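Local coordinates for fructose-bisphosphate aldolase (Slackia heliotrinireducens, PDB 4MOZ), which belongs to the DeoC/LacD family of aldolases and folds as a TIM barrel of eight parallel strands ringed by helices, at residues 116-121 with 152-157; 143-148 with 175-180; 192-197 with 209-214. All coordinates share one frame; numbering follows the deposited sequence.

Contact 1. Residues 116-121 with 152-157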
loop_
_atom_site.group_PDB
_atom_site.type_symbol
_atom_site.label_atom_id
_atom_site.label_comp_id
_atom_site.label_asym_id
_atom_site.label_seq_id
_atom_site.Cartn_x
_atom_site.Cartn_y
_atom_site.Cartn_z
ATOM N N ASP C 116 -14.765 2.189 -13.675
ATOM C CA ASP C 116 -15.576 1.549 -12.641
ATOM C C ASP C 116 -15.481 2.318 -11.317
ATOM O O ASP C 116 -14.449 2.918 -11.028
ATOM C CB ASP C 116 -15.130 0.096 -12.444
ATOM C CG ASP C 116 -15.772 -0.861 -13.436
ATOM O OD1 ASP C 116 -16.566 -0.430 -14.299
ATOM O OD2 ASP C 116 -15.480 -2.068 -13.350
ATOM N N PRO C 117 -16.555 2.299 -10.510
ATOM C CA PRO C 117 -16.567 3.108 -9.289
ATOM C C PRO C 117 -15.728 2.539 -8.145
ATOM O O PRO C 117 -15.597 1.315 -8.003
ATOM C CB PRO C 117 -18.046 3.118 -8.891
ATOM C CG PRO C 117 -18.575 1.823 -9.413
ATOM C CD PRO C 117 -17.812 1.542 -10.684
ATOM N N TYR C 118 -15.162 3.446 -7.353
ATOM C CA TYR C 118 -14.519 3.106 -6.097
ATOM C C TYR C 118 -14.814 4.197 -5.063
ATOM O O TYR C 118 -14.580 5.383 -5.309
ATOM C CB TYR C 118 -13.006 2.913 -6.283
ATOM C CG TYR C 118 -12.232 2.806 -4.979
ATOM C CD1 TYR C 118 -12.672 1.973 -3.947
ATOM C CD2 TYR C 118 -11.052 3.522 -4.783
ATOM C CE1 TYR C 118 -11.975 1.877 -2.755
ATOM C CE2 TYR C 118 -10.339 3.425 -3.590
ATOM C CZ TYR C 118 -10.809 2.604 -2.579
ATOM O OH TYR C 118 -10.121 2.492 -1.389
ATOM N N SER C 119 -15.348 3.784 -3.917
ATOM C CA SER C 119 -15.590 4.692 -2.795
ATOM C C SER C 119 -14.684 4.306 -1.620
ATOM O O SER C 119 -14.872 3.249 -1.014
ATOM C CB SER C 119 -17.072 4.682 -2.408
ATOM O OG SER C 119 -17.313 5.459 -1.252
ATOM N N PRO C 120 -13.684 5.154 -1.309
ATOM C CA PRO C 120 -12.654 4.825 -0.327
ATOM C C PRO C 120 -13.049 5.150 1.110
ATOM O O PRO C 120 -13.714 6.160 1.355
ATOM C CB PRO C 120 -11.504 5.740 -0.739
ATOM C CG PRO C 120 -12.192 6.967 -1.232
ATOM C CD PRO C 120 -13.441 6.478 -1.923
ATOM N N GLN C 121 -12.625 4.308 2.053
ATOM C CA GLN C 121 -12.756 4.644 3.462
ATOM C C GLN C 121 -12.041 5.972 3.693
ATOM O O GLN C 121 -10.895 6.143 3.294
ATOM C CB GLN C 121 -12.167 3.553 4.347
ATOM C CG GLN C 121 -12.416 3.795 5.827
ATOM C CD GLN C 121 -12.027 2.612 6.691
ATOM O OE1 GLN C 121 -12.061 1.463 6.241
ATOM N NE2 GLN C 121 -11.664 2.884 7.943
ATOM N N GLU C 152 -13.799 -3.782 -6.830
ATOM C CA GLU C 152 -14.541 -4.584 -5.841
ATOM C C GLU C 152 -13.655 -5.073 -4.692
ATOM O O GLU C 152 -14.039 -4.977 -3.527
ATOM C CB GLU C 152 -15.220 -5.781 -6.520
ATOM C CG GLU C 152 -15.906 -6.765 -5.574
ATOM C CD GLU C 152 -16.333 -8.054 -6.268
ATOM O OE1 GLU C 152 -17.387 -8.044 -6.944
ATOM O OE2 GLU C 152 -15.624 -9.082 -6.129
ATOM N N ALA C 153 -12.472 -5.582 -5.033
ATOM C CA ALA C 153 -11.554 -6.174 -4.056
ATOM C C ALA C 153 -11.178 -5.225 -2.922
ATOM O O ALA C 153 -11.166 -5.619 -1.751
ATOM C CB ALA C 153 -10.299 -6.685 -4.749
ATOM N N THR C 154 -10.869 -3.980 -3.278
ATOM C CA THR C 154 -10.475 -2.966 -2.304
ATOM C C THR C 154 -11.605 -2.705 -1.310
ATOM O O THR C 154 -11.371 -2.623 -0.101
ATOM C CB THR C 154 -10.074 -1.653 -3.002
ATOM O OG1 THR C 154 -9.128 -1.939 -4.040
ATOM C CG2 THR C 154 -9.449 -0.678 -2.010
HETATM N N MSE C 155 -12.828 -2.606 -1.827
HETATM C CA MSE C 155 -13.991 -2.334 -1.001
HETATM C C MSE C 155 -14.399 -3.535 -0.153
HETATM O O MSE C 155 -14.774 -3.364 1.009
HETATM C CB MSE C 155 -15.148 -1.822 -1.854
HETATM C CG MSE C 155 -14.943 -0.386 -2.296
HETATM SE SE MSE C 155 -16.293 0.254 -3.536
HETATM C CE MSE C 155 -15.771 -0.763 -5.122
ATOM N N LEU C 156 -14.309 -4.739 -0.717
ATOM C CA LEU C 156 -14.521 -5.959 0.070
ATOM C C LEU C 156 -13.602 -6.010 1.296
ATOM O O LEU C 156 -14.055 -6.318 2.401
ATOM C CB LEU C 156 -14.337 -7.222 -0.785
ATOM C CG LEU C 156 -15.472 -7.647 -1.722
ATOM C CD1 LEU C 156 -15.042 -8.823 -2.591
ATOM C CD2 LEU C 156 -16.740 -7.993 -0.947
ATOM N N ALA C 157 -12.323 -5.695 1.086
ATOM C CA ALA C 157 -11.307 -5.722 2.140
ATOM C C ALA C 157 -11.546 -4.654 3.198
ATOM O O ALA C 157 -11.413 -4.921 4.390
ATOM C CB ALA C 157 -9.916 -5.566 1.540
#
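Pro117, Tyr118 and Ser119 run as an irregular, extended piece of chain alongside the first turn of helix 152-168, facing Thr154 and Met155. The Tyr118 side chain, with CG anti to the backbone N (chi1 169°), and that of Met155, modelled as selenomethionine, slide past each other in opposite directions. Met155 CG lies at the rim of the Tyr118 ring, in its plane and 3.7 Å from Tyr118 CD1. Met155 SE is also at the ring edge, 5.4 Å from the centroid of Tyr118, a Met-aromatic contact made without using a ring face. The Met155 chain bends at chi3 (-72°), which brings CE within 3.6 Å of Pro117 O, while Met155 SE lies 3.7 Å from Ser119 N. Farther out, Thr154 crosses the tyrosine at about a right angle, its methyl CG2 3.3 Å from Tyr118 OH. A weak hydrogen bond links that hydroxyl to Glu158, one turn beyond Thr154. Tyr118 also packs on Ala153 of a neighbouring subunit. The loop that follows strand 99-102 thus lies against the start of helix 152-168, and Met155 touches this loop as well as Tyr143 of strand 138-145 and Tyr146.

Contact 2. Residues 143-148 with 175-180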
loop_
_atom_site.group_PDB
_atom_site.type_symbol
_atom_site.label_atom_id
_atom_site.label_comp_id
_atom_site.label_asym_id
_atom_site.label_seq_id
_atom_site.Cartn_x
_atom_site.Cartn_y
_atom_site.Cartn_z
ATOM N N TYR C 143 -21.080 1.833 5.143
ATOM C CA TYR C 143 -20.077 1.653 4.098
ATOM C C TYR C 143 -20.750 1.184 2.815
ATOM O O TYR C 143 -21.643 0.334 2.862
ATOM C CB TYR C 143 -19.009 0.643 4.546
ATOM C CG TYR C 143 -17.812 0.563 3.627
ATOM C CD1 TYR C 143 -17.795 -0.335 2.555
ATOM C CD2 TYR C 143 -16.695 1.383 3.821
ATOM C CE1 TYR C 143 -16.707 -0.415 1.704
ATOM C CE2 TYR C 143 -15.599 1.303 2.973
ATOM C CZ TYR C 143 -15.616 0.403 1.913
ATOM O OH TYR C 143 -14.550 0.312 1.049
ATOM N N THR C 144 -20.322 1.738 1.681
ATOM C CA THR C 144 -20.837 1.345 0.364
ATOM C C THR C 144 -19.880 0.417 -0.385
ATOM O O THR C 144 -18.678 0.675 -0.441
ATOM C CB THR C 144 -21.098 2.581 -0.519
ATOM O OG1 THR C 144 -22.061 3.419 0.118
ATOM C CG2 THR C 144 -21.628 2.173 -1.895
ATOM N N LEU C 145 -20.419 -0.651 -0.970
ATOM C CA LEU C 145 -19.638 -1.542 -1.837
ATOM C C LEU C 145 -20.275 -1.622 -3.212
ATOM O O LEU C 145 -21.481 -1.848 -3.320
ATOM C CB LEU C 145 -19.557 -2.961 -1.268
ATOM C CG LEU C 145 -18.865 -3.224 0.063
ATOM C CD1 LEU C 145 -19.877 -3.205 1.203
ATOM C CD2 LEU C 145 -18.155 -4.569 -0.004
ATOM N N TYR C 146 -19.465 -1.433 -4.254
ATOM C CA TYR C 146 -19.911 -1.672 -5.624
ATOM C C TYR C 146 -19.383 -3.023 -6.082
ATOM O O TYR C 146 -18.268 -3.127 -6.586
ATOM C CB TYR C 146 -19.468 -0.546 -6.576
ATOM C CG TYR C 146 -19.767 0.837 -6.041
ATOM C CD1 TYR C 146 -21.060 1.369 -6.091
ATOM C CD2 TYR C 146 -18.763 1.607 -5.462
ATOM C CE1 TYR C 146 -21.334 2.634 -5.583
ATOM C CE2 TYR C 146 -19.027 2.867 -4.953
ATOM C CZ TYR C 146 -20.307 3.376 -5.013
ATOM O OH TYR C 146 -20.554 4.630 -4.498
ATOM N N LEU C 147 -20.179 -4.065 -5.873
ATOM C CA LEU C 147 -19.824 -5.395 -6.358
ATOM C C LEU C 147 -19.781 -5.368 -7.874
ATOM O O LEU C 147 -20.543 -4.636 -8.504
ATOM C CB LEU C 147 -20.826 -6.447 -5.874
ATOM C CG LEU C 147 -21.044 -6.563 -4.357
ATOM C CD1 LEU C 147 -22.073 -7.648 -4.054
ATOM C CD2 LEU C 147 -19.749 -6.822 -3.597
ATOM N N GLY C 148 -18.867 -6.140 -8.453
ATOM C CA GLY C 148 -18.734 -6.210 -9.903
ATOM C C GLY C 148 -17.956 -5.065 -10.524
ATOM O O GLY C 148 -17.723 -5.061 -11.732
ATOM N N LEU C 175 -24.434 -1.787 5.534
ATOM C CA LEU C 175 -23.731 -1.768 4.264
ATOM C C LEU C 175 -24.678 -1.401 3.131
ATOM O O LEU C 175 -25.739 -2.005 2.986
ATOM C CB LEU C 175 -23.071 -3.121 3.985
ATOM C CG LEU C 175 -21.973 -3.597 4.944
ATOM C CD1 LEU C 175 -21.486 -4.979 4.533
ATOM C CD2 LEU C 175 -20.810 -2.613 5.003
ATOM N N TRP C 176 -24.305 -0.390 2.355
ATOM C CA TRP C 176 -24.965 -0.116 1.089
ATOM C C TRP C 176 -24.305 -0.991 0.079
ATOM O O TRP C 176 -23.090 -0.947 -0.075
ATOM C CB TRP C 176 -24.747 1.326 0.671
ATOM C CG TRP C 176 -25.600 2.348 1.369
ATOM C CD1 TRP C 176 -26.606 3.129 0.810
ATOM C CD2 TRP C 176 -25.521 2.772 2.776
ATOM N NE1 TRP C 176 -27.151 3.967 1.746
ATOM C CE2 TRP C 176 -26.545 3.808 2.947
ATOM C CE3 TRP C 176 -24.741 2.409 3.868
ATOM C CZ2 TRP C 176 -26.759 4.441 4.168
ATOM C CZ3 TRP C 176 -24.968 3.043 5.095
ATOM C CH2 TRP C 176 -25.952 4.041 5.240
ATOM N N ILE C 177 -25.073 -1.812 -0.617
ATOM C CA ILE C 177 -24.469 -2.659 -1.633
ATOM C C ILE C 177 -25.151 -2.469 -2.980
ATOM O O ILE C 177 -26.266 -2.942 -3.198
ATOM C CB ILE C 177 -24.404 -4.144 -1.213
ATOM C CG1 ILE C 177 -23.664 -4.285 0.128
ATOM C CG2 ILE C 177 -23.709 -4.954 -2.296
ATOM C CD1 ILE C 177 -23.268 -5.702 0.507
ATOM N N TYR C 178 -24.464 -1.746 -3.862
ATOM C CA TYR C 178 -24.962 -1.436 -5.191
ATOM C C TYR C 178 -24.032 -2.021 -6.240
ATOM O O TYR C 178 -23.041 -1.389 -6.604
ATOM C CB TYR C 178 -25.034 0.075 -5.396
ATOM C CG TYR C 178 -25.932 0.823 -4.441
ATOM C CD1 TYR C 178 -27.247 0.413 -4.211
ATOM C CD2 TYR C 178 -25.478 1.970 -3.799
ATOM C CE1 TYR C 178 -28.072 1.114 -3.350
ATOM C CE2 TYR C 178 -26.297 2.677 -2.938
ATOM C CZ TYR C 178 -27.589 2.246 -2.721
ATOM O OH TYR C 178 -28.396 2.957 -1.869
ATOM N N PRO C 179 -24.330 -3.238 -6.724
ATOM C CA PRO C 179 -23.509 -3.772 -7.804
ATOM C C PRO C 179 -23.478 -2.802 -8.982
ATOM O O PRO C 179 -24.513 -2.481 -9.567
ATOM C CB PRO C 179 -24.212 -5.081 -8.159
ATOM C CG PRO C 179 -24.823 -5.515 -6.867
ATOM C CD PRO C 179 -25.288 -4.238 -6.216
ATOM N N ARG C 180 -22.287 -2.307 -9.288
ATOM C CA ARG C 180 -22.121 -1.286 -10.305
ATOM C C ARG C 180 -20.790 -1.455 -11.012
ATOM O O ARG C 180 -19.761 -1.715 -10.385
ATOM C CB ARG C 180 -22.215 0.114 -9.693
ATOM C CG ARG C 180 -22.300 1.234 -10.724
ATOM C CD ARG C 180 -22.619 2.575 -10.073
ATOM N NE ARG C 180 -23.904 2.542 -9.377
ATOM C CZ ARG C 180 -24.261 3.371 -8.399
ATOM N NH1 ARG C 180 -23.431 4.323 -7.982
ATOM N NH2 ARG C 180 -25.457 3.245 -7.834
#
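Tyr146 and Arg180 lie side by side and point the same way, their ring and guanidinium planes 39° apart. Tyr146 CE1 stands over one face of the guanidinium, 3.6 Å from Arg180 NH1. One face of the Tyr146 ring carries the methyl Thr144 CG2, offset toward the rim, and at its edge Tyr178 O comes within 3.4 Å of Tyr146 CD1. The indole of Trp176 has Tyr143 O and, from its own segment, Tyr178 CZ at its edges. These groups lie on and just beyond two neighbouring parallel strands of a TIM barrel, the pair joined by a beta-alpha-beta crossover through helix 152-168. Strands 143-145 and 175-177 run 22° apart. The hydrogen bonds step from one to the other in the parallel pattern: Trp176 N to Tyr143 O, Leu145 N to Trp176 O at 2.8 Å, and Tyr178 N to Leu145 O. The ladder outlasts the strands with Arg180 N to Leu147 O. Leu145, Leu147, Leu175 and Ile177 form an apolar layer on the outer face, where helix 191-204 covers Ile177. Leu147 and Ile177 cross at a slant, Leu147 CD1 3.6 Å from Ile177 CG2, and Leu145 CD1 touches both Leu175 CD2 and Ile177 CG1. On the inner face Thr144 OG1 approaches Trp176 CB and is hydrogen-bonded to Lys102, which also makes a cation-pi contact with the Trp176 ring. Arg180 is extended to CD and then bent (chi3 -61°), which sets NE where it forms a salt bridge with Glu188. At the Tyr143-Leu175 bridge, where both segments begin, Leu175 CD2 lies 3.7 Å from Tyr143 CB.

Contact 3. Residues 192-197 with 209-214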
loop_
_atom_site.group_PDB
_atom_site.type_symbol
_atom_site.label_atom_id
_atom_site.label_comp_id
_atom_site.label_asym_id
_atom_site.label_seq_id
_atom_site.Cartn_x
_atom_site.Cartn_y
_atom_site.Cartn_z
ATOM N N THR C 192 -31.903 -11.251 -9.237
ATOM C CA THR C 192 -30.745 -12.057 -8.819
ATOM C C THR C 192 -29.586 -11.188 -8.335
ATOM O O THR C 192 -28.860 -11.565 -7.411
ATOM C CB THR C 192 -30.227 -12.977 -9.948
ATOM O OG1 THR C 192 -29.937 -12.193 -11.109
ATOM C CG2 THR C 192 -31.253 -14.059 -10.301
ATOM N N THR C 193 -29.419 -10.027 -8.962
ATOM C CA THR C 193 -28.383 -9.080 -8.574
ATOM C C THR C 193 -28.629 -8.550 -7.161
ATOM O O THR C 193 -27.709 -8.508 -6.339
ATOM C CB THR C 193 -28.312 -7.913 -9.566
ATOM O OG1 THR C 193 -28.041 -8.421 -10.879
ATOM C CG2 THR C 193 -27.222 -6.931 -9.174
ATOM N N ILE C 194 -29.875 -8.163 -6.892
ATOM C CA ILE C 194 -30.276 -7.634 -5.593
ATOM C C ILE C 194 -30.151 -8.705 -4.511
ATOM O O ILE C 194 -29.697 -8.427 -3.401
ATOM C CB ILE C 194 -31.718 -7.073 -5.640
ATOM C CG1 ILE C 194 -31.851 -5.986 -6.722
ATOM C CG2 ILE C 194 -32.162 -6.567 -4.271
ATOM C CD1 ILE C 194 -30.885 -4.824 -6.606
ATOM N N ALA C 195 -30.542 -9.933 -4.850
ATOM C CA ALA C 195 -30.434 -11.062 -3.928
ATOM C C ALA C 195 -28.972 -11.390 -3.617
ATOM O O ALA C 195 -28.619 -11.642 -2.460
ATOM C CB ALA C 195 -31.167 -12.277 -4.477
ATOM N N GLY C 196 -28.132 -11.369 -4.652
ATOM C CA GLY C 196 -26.692 -11.587 -4.501
ATOM C C GLY C 196 -26.057 -10.582 -3.558
ATOM O O GLY C 196 -25.313 -10.951 -2.640
ATOM N N ALA C 197 -26.370 -9.307 -3.785
ATOM C CA ALA C 197 -25.877 -8.204 -2.965
ATOM C C ALA C 197 -26.278 -8.383 -1.504
ATOM O O ALA C 197 -25.461 -8.205 -0.601
ATOM C CB ALA C 197 -26.396 -6.878 -3.506
ATOM N N VAL C 209 -28.439 -4.384 5.522
ATOM C CA VAL C 209 -27.979 -4.179 4.156
ATOM C C VAL C 209 -28.980 -3.310 3.398
ATOM O O VAL C 209 -30.185 -3.585 3.401
ATOM C CB VAL C 209 -27.717 -5.514 3.409
ATOM C CG1 VAL C 209 -28.926 -6.442 3.458
ATOM C CG2 VAL C 209 -27.287 -5.260 1.967
ATOM N N LYS C 210 -28.476 -2.249 2.775
ATOM C CA LYS C 210 -29.295 -1.378 1.946
ATOM C C LYS C 210 -29.071 -1.714 0.477
ATOM O O LYS C 210 -27.949 -1.662 -0.009
ATOM C CB LYS C 210 -28.998 0.101 2.265
ATOM C CG LYS C 210 -29.299 1.122 1.173
ATOM C CD LYS C 210 -30.739 1.150 0.689
ATOM C CE LYS C 210 -30.933 2.292 -0.302
ATOM N NZ LYS C 210 -31.664 1.895 -1.533
ATOM N N VAL C 211 -30.148 -2.078 -0.210
ATOM C CA VAL C 211 -30.102 -2.420 -1.634
ATOM C C VAL C 211 -31.118 -1.588 -2.409
ATOM O O VAL C 211 -32.001 -0.975 -1.818
ATOM C CB VAL C 211 -30.394 -3.924 -1.888
ATOM C CG1 VAL C 211 -29.294 -4.809 -1.311
ATOM C CG2 VAL C 211 -31.759 -4.320 -1.334
ATOM N N ASN C 212 -30.985 -1.563 -3.730
ATOM C CA ASN C 212 -32.019 -1.015 -4.593
ATOM C C ASN C 212 -33.209 -1.963 -4.653
ATOM O O ASN C 212 -33.035 -3.179 -4.495
ATOM C CB ASN C 212 -31.483 -0.817 -6.007
ATOM C CG ASN C 212 -30.591 0.393 -6.126
ATOM O OD1 ASN C 212 -30.902 1.460 -5.594
ATOM N ND2 ASN C 212 -29.473 0.237 -6.832
ATOM N N PRO C 213 -34.422 -1.422 -4.881
ATOM C CA PRO C 213 -35.526 -2.328 -5.183
ATOM C C PRO C 213 -35.286 -3.013 -6.532
ATOM O O PRO C 213 -34.857 -2.357 -7.482
ATOM C CB PRO C 213 -36.744 -1.396 -5.247
ATOM C CG PRO C 213 -36.183 -0.038 -5.524
ATOM C CD PRO C 213 -34.852 -0.011 -4.838
ATOM N N PRO C 214 -35.521 -4.337 -6.607
ATOM C CA PRO C 214 -35.412 -5.032 -7.892
ATOM C C PRO C 214 -36.565 -4.674 -8.824
ATOM O O PRO C 214 -37.643 -4.317 -8.355
ATOM C CB PRO C 214 -35.495 -6.511 -7.504
ATOM C CG PRO C 214 -36.214 -6.525 -6.195
ATOM C CD PRO C 214 -35.811 -5.260 -5.494
#
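Ile194 is the bump of this contact: it projects from helix 191-204 into a hollow walled by Val211, Asn212 and Pro214, where the chain leaves strand 208-210. All three of its carbons beyond CB gather round Asn212 O, and CG2 and CG1 also meet Val211 and Pro214. CG2 of Ile194 approaches Val211 CG2 to 3.7 Å, with the two side chains crossing at a slant. On the other branch, Ile194 CG1 rests 3.8 Å from Pro214 CB, the proline standing at about a right angle to it. The turn at Ile194 chi2 (-56°) carries CD1 to the floor of the hollow, 3.4 Å from Asn212 O and 4.1 Å from Asn212 CB. Val211 answers with a forked shape: its CG2 takes the position between backbone N and carbonyl carbon and meets the isoleucine, while its CG1 lies 4.2 Å from Ala197 CB. Ala197 sits one turn along the helix, and its carbonyl oxygen lies near Val209 CG2. Lys210 NZ donates to Val211 O at 2.9 Å, from well above the carbonyl plane. Ile194 also packs on Ala229 of helix 222-232, as Pro214 does on Leu226. Such a fit, with apolar side chains of a helix set against the end of the following strand and the loop leaving it, is characteristic of the beta-alpha-beta units from which a TIM barrel is built.

From the N terminus, the chain passes residues 116-121 in the loop after strand 99-102, then 143-148, then returns to 152-157, closing contact 1. Contact 2 opens inside that loop and closes only at 175-180, so contacts 1 and 2 cross along the sequence. They also touch in space: Met155 SE lies 3.4 Å from Tyr146 CD2. Contact 3 follows in series, closing a short span of 11 residues, mostly the rest of helix 191-204. It adjoins contact 2 through the sheet, where Leu175 O and Ile177 N pair with the backbone of Lys210. Contacts 1 and 3 do not meet, their nearest atoms about 9 Å apart; contact 2, in the barrel sheet, touches both.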